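Local coordinates for SAHS4 (Ramazzottius varieornatus, PDB 5Z4G), which probably acts as a secreted, heat-soluble molecular shield during desiccation, and binds zinc ions, at residues Y65-V76 and M87-Q95; D113-I121 and E129-T137. All coordinates share one frame; numbering follows the deposited sequence. Where two conformers were deposited one is given.

Contact 1 of 2, residues Y65-V76 and M87-Q95; sequences YWKEAGEDHYHV and METSFKMGQ. With ZN (zinc ion), chain C.
Ser90 CB lies over one face of the His75 ring, 4.2 Å from its centroid. His75 NE2 and His73 NE2 each bind zinc at 2.1 Å, joined by Glu68 OE2, Glu71 OE2 and two waters; His73, just before the strand, and His75, two residues on, both turn NE2 to the metal. Water 2 accepts from His75 ND1 and lies within bonding distance of Glu88 OE2 and Thr89 O, while Gln77 bonds Glu88 OE1. Backbone pairs Tyr74-Phe91 (Tyr74 N to Phe91 O, 2.8 Å) and Val76-Thr89 position the strand.

On the other face, Phe91 CG stands between its backbone N and carbonyl carbon (chi1 63°), laying the ring beneath Tyr74 CB; the two rings barely overlap. Met93 CE makes a CH-pi contact over the Tyr74 ring, 3.6 Å from CE1, its sulfur lying obliquely as a Met-aromatic contact. Val76 CG1 packs beside Thr89 CG2.

Lys92, long enough to reach, brings NZ 2.8 Å from Asp72 OD2, on the syn side, 28° out of the carboxylate plane. Cut back to an alanine, it would probably leave Asp72 without this charged mate and His73 CB without the packing of Lys92 CG.

This is a six-ligand zinc site, built on the turn joining strands 62-66 and 74-79 of a fatty-acid-binding-protein-like barrel.

Contact 2 of 2, residues D113-I121 and E129-T137; sequences DGEQLITKI and ETIVTYTAT
Leu117 and Tyr134 lie side by side and point the same way, Leu117 CD2 meeting Tyr134 CD1 at 3.9 Å. The tyrosine ring stands with its edge toward the neighbouring strand, Leu117 O lying near the ring plane. With CG anti to the carbonyl carbon (chi1 -63°), the ring also brings CE1 to within 3.9 Å of Thr119 OG1, an edge contact only: that hydroxyl is hydrogen-bonded to a tetraethylene glycol, probably from the crystallisation liquor. Ile121 crosses Val132 obliquely on this face, CD1 against CG2, as branched aliphatic residues suit both an extended backbone and an apolar surface.

On the other face, in one of the two deposited conformers of Ile131, its CG2 methyl lies 3.9 Å from Ile118 CG2 and the aliphatic part of Lys120 runs alongside it. Gln116, in one of its own two conformers, has the length to pass Thr133 and give an NE2 hydrogen to Thr135 OG1 at 3.0 Å, a nearly straight bond (178°) in the amide plane.

Paired backbone bonds at Leu117-Tyr134, Thr119-Val132 and Ile121-Thr130 fix this antiparallel register. Beyond the Leu117-Tyr134 pair, water 6 accepts from Ala136 N and lies within bonding distance of Glu115 O.

The hairpin lies between strand 104-113, which bonds to Ile118 and Lys120, and strand 140-147, which bonds to Ile131, Thr133 and Thr135; from strand 140-147 Gln143 also bonds Tyr134 OH, and across the barrel Tyr65 of strand 62-66 meets the Tyr134 ring edge-to-face.

How the contacts relate
Contact 1 closes before contact 2 opens along the chain, and their centres lie 15 Å apart. Both are antiparallel hairpins of one sheet: strands 74-79 and 86-91 stand at one end of its order, strands 116-123 and 128-137 towards the other. Because the sheet curls into a barrel, they nevertheless touch through side chains: Tyr65 and Tyr134 are one such point, and Leu117 packs against both Tyr65 and Met93. The tetraethylene glycol held by Thr119 OG1 also bonds to Tyr65 OH, which is consistent with an internal pocket shared by the two, while the zinc of contact 1 sits on the opposite face of the sheet.

Contact 1 of 2, residues Y65-V76 and M87-Q95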
loop_
_atom_site.group_PDB
_atom_site.type_symbol
_atom_site.label_atom_id
_atom_site.label_comp_id
_atom_site.label_asym_id
_atom_site.label_seq_id
_atom_site.Cartn_x
_atom_site.Cartn_y
_atom_site.Cartn_z
ATOM N N TYR A 65 3.167 -8.655 3.204
ATOM C CA TYR A 65 1.884 -9.034 3.815
ATOM C C TYR A 65 1.975 -10.486 4.222
ATOM O O TYR A 65 2.434 -11.315 3.431
ATOM C CB TYR A 65 0.732 -8.884 2.803
ATOM C CG TYR A 65 0.317 -7.466 2.524
ATOM C CD1 TYR A 65 -0.523 -6.786 3.408
ATOM C CD2 TYR A 65 0.719 -6.816 1.354
ATOM C CE1 TYR A 65 -0.934 -5.483 3.153
ATOM C CE2 TYR A 65 0.314 -5.510 1.091
ATOM C CZ TYR A 65 -0.501 -4.850 1.997
ATOM O OH TYR A 65 -0.877 -3.558 1.750
ATOM N N TRP A 66 1.541 -10.811 5.441
ATOM C CA TRP A 66 1.542 -12.204 5.891
ATOM C C TRP A 66 0.438 -12.487 6.893
ATOM O O TRP A 66 -0.130 -11.563 7.497
ATOM C CB TRP A 66 2.927 -12.643 6.402
ATOM C CG TRP A 66 3.364 -12.139 7.754
ATOM C CD1 TRP A 66 3.353 -12.842 8.936
ATOM C CD2 TRP A 66 3.970 -10.874 8.049
ATOM N NE1 TRP A 66 3.873 -12.072 9.952
ATOM C CE2 TRP A 66 4.272 -10.867 9.440
ATOM C CE3 TRP A 66 4.260 -9.730 7.288
ATOM C CZ2 TRP A 66 4.854 -9.761 10.080
ATOM C CZ3 TRP A 66 4.845 -8.625 7.928
ATOM C CH2 TRP A 66 5.138 -8.656 9.308
ATOM N N LYS A 67 0.121 -13.770 7.032
ATOM C CA LYS A 67 -0.882 -14.245 7.964
ATOM C C LYS A 67 -0.310 -15.474 8.645
ATOM O O LYS A 67 0.099 -16.423 7.975
ATOM C CB LYS A 67 -2.165 -14.598 7.201
ATOM C CG LYS A 67 -3.274 -15.221 8.040
ATOM C CD LYS A 67 -4.310 -14.205 8.465
ATOM C CE LYS A 67 -5.471 -14.879 9.170
ATOM N NZ LYS A 67 -6.752 -14.140 8.984
ATOM N N GLU A 68 -0.257 -15.457 9.970
ATOM C CA GLU A 68 0.081 -16.693 10.684
ATOM C C GLU A 68 -1.168 -17.522 10.974
ATOM O O GLU A 68 -2.224 -16.975 11.307
ATOM C CB GLU A 68 0.942 -16.475 11.934
ATOM C CG GLU A 68 0.414 -15.492 12.959
ATOM C CD GLU A 68 1.171 -14.179 12.975
ATOM O OE1 GLU A 68 2.286 -14.114 12.411
ATOM O OE2 GLU A 68 0.641 -13.208 13.562
ATOM N N ALA A 69 -1.015 -18.841 10.837
ATOM C CA ALA A 69 -2.119 -19.816 10.846
ATOM C C ALA A 69 -3.127 -19.675 11.994
ATOM O O ALA A 69 -4.344 -19.738 11.767
ATOM C CB ALA A 69 -1.559 -21.235 10.791
ATOM N N GLY A 70 -2.621 -19.465 13.209
ATOM C CA GLY A 70 -3.460 -19.406 14.409
ATOM C C GLY A 70 -3.925 -18.034 14.875
ATOM O O GLY A 70 -4.394 -17.903 16.011
ATOM N N GLU A 71 -3.796 -17.016 14.017
ATOM C CA GLU A 71 -4.274 -15.656 14.338
ATOM C C GLU A 71 -5.411 -15.217 13.405
ATOM O O GLU A 71 -5.568 -15.758 12.309
ATOM C CB GLU A 71 -3.118 -14.637 14.373
ATOM C CG GLU A 71 -2.026 -14.977 15.386
ATOM C CD GLU A 71 -1.621 -13.812 16.274
ATOM O OE1 GLU A 71 -2.340 -13.534 17.259
ATOM O OE2 GLU A 71 -0.576 -13.180 16.012
ATOM N N ASP A 72 -6.211 -14.254 13.863
ATOM C CA ASP A 72 -7.378 -13.758 13.117
ATOM C C ASP A 72 -7.088 -12.416 12.430
ATOM O O ASP A 72 -7.993 -11.754 11.911
ATOM C CB ASP A 72 -8.592 -13.636 14.053
ATOM C CG ASP A 72 -8.403 -12.574 15.132
ATOM O OD1 ASP A 72 -7.253 -12.157 15.385
ATOM O OD2 ASP A 72 -9.415 -12.150 15.726
ATOM N N HIS A 73 -5.819 -12.021 12.441
ATOM C CA HIS A 73 -5.391 -10.771 11.823
ATOM C C HIS A 73 -4.280 -11.010 10.806
ATOM O O HIS A 73 -3.645 -12.072 10.810
ATOM C CB HIS A 73 -4.940 -9.756 12.882
ATOM C CG HIS A 73 -3.787 -10.219 13.720
ATOM N ND1 HIS A 73 -3.948 -10.710 14.996
ATOM C CD2 HIS A 73 -2.456 -10.241 13.471
ATOM C CE1 HIS A 73 -2.766 -11.016 15.498
ATOM N NE2 HIS A 73 -1.843 -10.753 14.589
ATOM N N TYR A 74 -4.086 -10.025 9.931
ATOM C CA TYR A 74 -2.990 -9.993 8.969
ATOM C C TYR A 74 -1.928 -9.031 9.444
ATOM O O TYR A 74 -2.222 -8.115 10.213
ATOM C CB TYR A 74 -3.499 -9.529 7.589
ATOM C CG TYR A 74 -4.398 -10.536 6.932
ATOM C CD1 TYR A 74 -5.769 -10.574 7.212
ATOM C CD2 TYR A 74 -3.872 -11.495 6.059
ATOM C CE1 TYR A 74 -6.585 -11.534 6.632
ATOM C CE2 TYR A 74 -4.680 -12.445 5.463
ATOM C CZ TYR A 74 -6.037 -12.461 5.750
ATOM O OH TYR A 74 -6.857 -13.403 5.173
ATOM N N HIS A 75 -0.702 -9.232 8.973
ATOM C CA HIS A 75 0.389 -8.298 9.220
ATOM C C HIS A 75 0.856 -7.655 7.928
ATOM O O HIS A 75 0.825 -8.275 6.858
ATOM C CB HIS A 75 1.569 -9.023 9.836
ATOM C CG HIS A 75 1.401 -9.336 11.288
ATOM N ND1 HIS A 75 1.860 -8.500 12.283
ATOM C CD2 HIS A 75 0.823 -10.387 11.914
ATOM C CE1 HIS A 75 1.565 -9.020 13.461
ATOM N NE2 HIS A 75 0.937 -10.166 13.265
ATOM N N VAL A 76 1.305 -6.411 8.051
ATOM C CA VAL A 76 1.902 -5.670 6.944
ATOM C C VAL A 76 3.142 -4.955 7.454
ATOM O O VAL A 76 3.162 -4.444 8.578
ATOM C CB VAL A 76 0.904 -4.687 6.257
ATOM C CG1 VAL A 76 0.305 -3.696 7.259
ATOM C CG2 VAL A 76 1.551 -3.954 5.075
ATOM N N MET A 87 6.962 1.174 8.315
ATOM C CA MET A 87 5.651 0.944 8.901
ATOM C C MET A 87 5.516 -0.544 9.182
ATOM O O MET A 87 5.949 -1.369 8.380
ATOM C CB MET A 87 4.546 1.430 7.953
ATOM C CG MET A 87 3.123 1.306 8.490
ATOM S SD MET A 87 2.362 -0.298 8.167
ATOM C CE MET A 87 1.863 -0.085 6.457
ATOM N N GLU A 88 4.915 -0.875 10.322
ATOM C CA GLU A 88 4.655 -2.264 10.699
ATOM C C GLU A 88 3.416 -2.284 11.567
ATOM O O GLU A 88 3.381 -1.659 12.622
ATOM C CB GLU A 88 5.869 -2.888 11.411
ATOM C CG GLU A 88 5.613 -4.247 12.051
ATOM C CD GLU A 88 6.746 -5.236 11.865
ATOM O OE1 GLU A 88 7.923 -4.816 11.788
ATOM O OE2 GLU A 88 6.451 -6.449 11.806
ATOM N N THR A 89 2.392 -2.984 11.097
ATOM C CA THR A 89 1.125 -3.040 11.809
ATOM C C THR A 89 0.374 -4.341 11.525
ATOM O O THR A 89 0.839 -5.196 10.764
ATOM C CB THR A 89 0.265 -1.761 11.563
ATOM O OG1 THR A 89 -0.712 -1.626 12.602
ATOM C CG2 THR A 89 -0.430 -1.758 10.199
ATOM N N SER A 90 -0.774 -4.484 12.178
ATOM C CA SER A 90 -1.665 -5.609 11.965
ATOM C C SER A 90 -3.059 -5.065 11.706
ATOM O O SER A 90 -3.382 -3.949 12.114
ATOM C CB SER A 90 -1.660 -6.535 13.181
ATOM O OG SER A 90 -1.937 -5.809 14.361
ATOM N N PHE A 91 -3.867 -5.845 10.999
ATOM C CA PHE A 91 -5.237 -5.434 10.702
ATOM C C PHE A 91 -6.152 -6.639 10.573
ATOM O O PHE A 91 -5.708 -7.753 10.287
ATOM C CB PHE A 91 -5.294 -4.539 9.438
ATOM C CG PHE A 91 -4.849 -5.224 8.160
ATOM C CD1 PHE A 91 -5.766 -5.909 7.347
ATOM C CD2 PHE A 91 -3.511 -5.173 7.755
ATOM C CE1 PHE A 91 -5.350 -6.529 6.164
ATOM C CE2 PHE A 91 -3.095 -5.806 6.588
ATOM C CZ PHE A 91 -4.015 -6.474 5.783
ATOM N N LYS A 92 -7.436 -6.393 10.783
ATOM C CA LYS A 92 -8.475 -7.387 10.551
ATOM C C LYS A 92 -9.357 -6.839 9.453
ATOM O O LYS A 92 -9.675 -5.647 9.455
ATOM C CB LYS A 92 -9.288 -7.649 11.827
ATOM C CG LYS A 92 -8.445 -8.198 12.968
ATOM C CD LYS A 92 -9.252 -8.536 14.208
ATOM C CE LYS A 92 -8.308 -8.941 15.322
ATOM N NZ LYS A 92 -8.998 -9.497 16.516
ATOM N N MET A 93 -9.757 -7.702 8.523
ATOM C CA MET A 93 -10.649 -7.281 7.437
ATOM C C MET A 93 -11.921 -6.634 7.963
ATOM O O MET A 93 -12.577 -7.155 8.868
ATOM C CB MET A 93 -11.003 -8.452 6.515
ATOM C CG MET A 93 -9.807 -9.060 5.816
ATOM S SD MET A 93 -8.965 -7.911 4.710
ATOM C CE MET A 93 -7.585 -8.960 4.253
ATOM N N GLY A 94 -12.242 -5.477 7.404
ATOM C CA GLY A 94 -13.456 -4.740 7.761
ATOM C C GLY A 94 -13.426 -3.949 9.060
ATOM O O GLY A 94 -14.435 -3.339 9.430
ATOM N N GLN A 95 -12.286 -3.944 9.750
ATOM C CA GLN A 95 -12.166 -3.227 11.025
ATOM C C GLN A 95 -11.190 -2.060 10.896
ATOM O O GLN A 95 -10.062 -2.224 10.421
ATOM C CB GLN A 95 -11.754 -4.183 12.156
ATOM C CG GLN A 95 -12.707 -5.371 12.312
ATOM C CD GLN A 95 -12.360 -6.275 13.471
ATOM O OE1 GLN A 95 -11.516 -5.947 14.286
ATOM N NE2 GLN A 95 -13.011 -7.434 13.539
HETATM ZN ZN ZN C . 0.201 -11.345 14.798
HETATM O O HOH W 1 -9.187 -10.419 9.161
HETATM O O HOH W 2 3.460 -6.376 11.437
HETATM O O HOH W 3 0.259 -9.887 16.317
HETATM O O HOH W 4 2.380 -11.801 15.451
#

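Contact 2 of 2, residues D113-I121 and E129-T137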
loop_
_atom_site.group_PDB
_atom_site.type_symbol
_atom_site.label_atom_id
_atom_site.label_comp_id
_atom_site.label_asym_id
_atom_site.label_seq_id
_atom_site.Cartn_x
_atom_site.Cartn_y
_atom_site.Cartn_z
ATOM N N ASP A 113 -11.960 -8.227 -2.351
ATOM C CA ASP A 113 -12.888 -8.485 -3.434
ATOM C C ASP A 113 -12.262 -9.611 -4.237
ATOM O O ASP A 113 -11.362 -9.388 -5.053
ATOM C CB ASP A 113 -13.119 -7.235 -4.287
ATOM C CG ASP A 113 -14.137 -7.465 -5.407
ATOM O OD1 ASP A 113 -14.709 -8.573 -5.502
ATOM O OD2 ASP A 113 -14.367 -6.530 -6.200
ATOM N N GLY A 114 -12.718 -10.828 -3.961
ATOM C CA GLY A 114 -12.056 -12.022 -4.476
ATOM C C GLY A 114 -10.596 -12.037 -4.067
ATOM O O GLY A 114 -10.267 -11.953 -2.881
ATOM N N GLU A 115 -9.723 -12.083 -5.069
ATOM C CA GLU A 115 -8.277 -12.131 -4.841
ATOM C C GLU A 115 -7.606 -10.773 -4.617
ATOM O O GLU A 115 -6.397 -10.715 -4.364
ATOM C CB GLU A 115 -7.599 -12.864 -5.997
ATOM C CG GLU A 115 -7.967 -14.331 -6.037
ATOM C CD GLU A 115 -7.114 -15.153 -6.979
ATOM O OE1 GLU A 115 -6.330 -14.589 -7.776
ATOM O OE2 GLU A 115 -7.241 -16.382 -6.920
ATOM N N GLN A 116 -8.391 -9.701 -4.696
ATOM C CA GLN A 116 -7.880 -8.337 -4.600
ATOM C C GLN A 116 -8.029 -7.781 -3.184
ATOM O O GLN A 116 -9.120 -7.837 -2.600
ATOM C CB GLN A 116 -8.623 -7.452 -5.603
ATOM C CG GLN A 116 -8.137 -6.017 -5.696
ATOM C CD GLN A 116 -8.998 -5.201 -6.639
ATOM O OE1 GLN A 116 -10.147 -4.870 -6.326
ATOM N NE2 GLN A 116 -8.457 -4.886 -7.814
ATOM N N LEU A 117 -6.931 -7.238 -2.654
ATOM C CA LEU A 117 -6.940 -6.538 -1.372
ATOM C C LEU A 117 -7.268 -5.075 -1.650
ATOM O O LEU A 117 -6.665 -4.464 -2.538
ATOM C CB LEU A 117 -5.568 -6.657 -0.688
ATOM C CG LEU A 117 -5.401 -5.892 0.628
ATOM C CD1 LEU A 117 -6.287 -6.452 1.731
ATOM C CD2 LEU A 117 -3.944 -5.913 1.069
ATOM N N ILE A 118 -8.207 -4.513 -0.888
ATOM C CA ILE A 118 -8.611 -3.119 -1.034
ATOM C C ILE A 118 -8.365 -2.400 0.290
ATOM O O ILE A 118 -8.778 -2.885 1.343
ATOM C CB ILE A 118 -10.110 -3.004 -1.408
ATOM C CG1 ILE A 118 -10.437 -3.751 -2.715
ATOM C CG2 ILE A 118 -10.539 -1.535 -1.496
ATOM C CD1 ILE A 118 -11.905 -3.953 -2.947
ATOM N N THR A 119 -7.697 -1.247 0.237
ATOM C CA THR A 119 -7.462 -0.444 1.422
ATOM C C THR A 119 -8.095 0.915 1.182
ATOM O O THR A 119 -7.726 1.622 0.240
ATOM C CB THR A 119 -5.955 -0.314 1.745
ATOM O OG1 THR A 119 -5.393 -1.624 1.851
ATOM C CG2 THR A 119 -5.740 0.451 3.058
ATOM N N LYS A 120 -9.060 1.267 2.027
ATOM C CA LYS A 120 -9.721 2.566 1.947
ATOM C C LYS A 120 -9.153 3.429 3.053
ATOM O O LYS A 120 -9.145 3.031 4.222
ATOM C CB LYS A 120 -11.243 2.409 2.060
ATOM C CG LYS A 120 -11.855 1.662 0.875
ATOM C CD LYS A 120 -13.373 1.631 0.899
ATOM C CE LYS A 120 -13.895 0.686 -0.174
ATOM N NZ LYS A 120 -15.357 0.850 -0.397
ATOM N N ILE A 121 -8.648 4.596 2.663
ATOM C CA ILE A 121 -7.910 5.486 3.549
ATOM C C ILE A 121 -8.610 6.846 3.639
ATOM O O ILE A 121 -9.050 7.389 2.631
ATOM C CB ILE A 121 -6.465 5.677 3.032
ATOM C CG1 ILE A 121 -5.720 4.337 3.039
ATOM C CG2 ILE A 121 -5.720 6.733 3.841
ATOM C CD1 ILE A 121 -4.458 4.316 2.208
ATOM N N GLU A 129 -9.523 11.424 0.879
ATOM C CA GLU A 129 -9.608 9.968 0.882
ATOM C C GLU A 129 -8.857 9.360 -0.293
ATOM O O GLU A 129 -8.754 9.965 -1.367
ATOM C CB GLU A 129 -11.064 9.480 0.946
ATOM C CG GLU A 129 -11.909 9.802 -0.276
ATOM C CD GLU A 129 -13.303 9.192 -0.240
ATOM O OE1 GLU A 129 -14.200 9.761 -0.891
ATOM O OE2 GLU A 129 -13.514 8.150 0.423
ATOM N N THR A 130 -8.322 8.167 -0.057
ATOM C CA THR A 130 -7.560 7.409 -1.046
ATOM C C THR A 130 -8.090 5.986 -1.010
ATOM O O THR A 130 -8.407 5.462 0.067
ATOM C CB THR A 130 -6.037 7.433 -0.742
ATOM O OG1 THR A 130 -5.587 8.789 -0.709
ATOM C CG2 THR A 130 -5.209 6.680 -1.800
ATOM N N ILE A 131 -8.224 5.372 -2.184
ATOM C CA ILE A 131 -8.454 3.925 -2.263
ATOM C C ILE A 131 -7.276 3.283 -2.970
ATOM O O ILE A 131 -6.829 3.758 -4.018
ATOM C CB ILE A 131 -9.816 3.551 -2.903
ATOM C CG1 ILE A 131 -10.964 4.102 -2.034
ATOM C CG2 ILE A 131 -9.944 2.028 -3.047
ATOM C CD1 ILE A 131 -12.357 3.932 -2.601
ATOM N N VAL A 132 -6.762 2.220 -2.361
ATOM C CA VAL A 132 -5.605 1.482 -2.879
ATOM C C VAL A 132 -6.069 0.050 -3.135
ATOM O O VAL A 132 -6.734 -0.543 -2.286
ATOM C CB VAL A 132 -4.413 1.512 -1.881
ATOM C CG1 VAL A 132 -3.149 0.936 -2.521
ATOM C CG2 VAL A 132 -4.133 2.926 -1.377
ATOM N N THR A 133 -5.744 -0.502 -4.303
ATOM C CA THR A 133 -6.036 -1.909 -4.575
ATOM C C THR A 133 -4.734 -2.657 -4.863
ATOM O O THR A 133 -3.806 -2.096 -5.481
ATOM C CB THR A 133 -7.002 -2.117 -5.757
ATOM O OG1 THR A 133 -6.381 -1.671 -6.959
ATOM C CG2 THR A 133 -8.317 -1.360 -5.568
ATOM N N TYR A 134 -4.678 -3.918 -4.437
ATOM C CA TYR A 134 -3.518 -4.776 -4.649
ATOM C C TYR A 134 -3.998 -5.971 -5.442
ATOM O O TYR A 134 -4.808 -6.759 -4.950
ATOM C CB TYR A 134 -2.910 -5.210 -3.300
ATOM C CG TYR A 134 -2.398 -4.039 -2.499
ATOM C CD1 TYR A 134 -3.260 -3.279 -1.685
ATOM C CD2 TYR A 134 -1.051 -3.650 -2.582
ATOM C CE1 TYR A 134 -2.788 -2.182 -0.968
ATOM C CE2 TYR A 134 -0.572 -2.559 -1.866
ATOM C CZ TYR A 134 -1.440 -1.828 -1.070
ATOM O OH TYR A 134 -0.956 -0.749 -0.379
ATOM N N THR A 135 -3.510 -6.077 -6.678
ATOM C CA THR A 135 -3.882 -7.139 -7.604
ATOM C C THR A 135 -2.621 -7.875 -7.993
ATOM O O THR A 135 -1.715 -7.284 -8.586
ATOM C CB THR A 135 -4.562 -6.569 -8.864
ATOM O OG1 THR A 135 -5.606 -5.687 -8.458
ATOM C CG2 THR A 135 -5.155 -7.688 -9.725
ATOM N N ALA A 136 -2.562 -9.160 -7.656
ATOM C CA ALA A 136 -1.356 -9.958 -7.880
ATOM C C ALA A 136 -1.688 -11.245 -8.605
ATOM O O ALA A 136 -2.741 -11.822 -8.379
ATOM C CB ALA A 136 -0.644 -10.259 -6.563
ATOM N N THR A 137 -0.799 -11.664 -9.502
ATOM C CA THR A 137 -0.828 -13.012 -10.065
ATOM C C THR A 137 0.620 -13.450 -10.112
ATOM O O THR A 137 1.462 -12.757 -10.710
ATOM C CB THR A 137 -1.434 -13.072 -11.487
ATOM O OG1 THR A 137 -2.792 -12.616 -11.456
ATOM C CG2 THR A 137 -1.412 -14.507 -12.007
HETATM O O HOH W 5 -5.515 -11.993 -8.728
HETATM O O HOH W 6 -5.099 -10.076 -6.802
#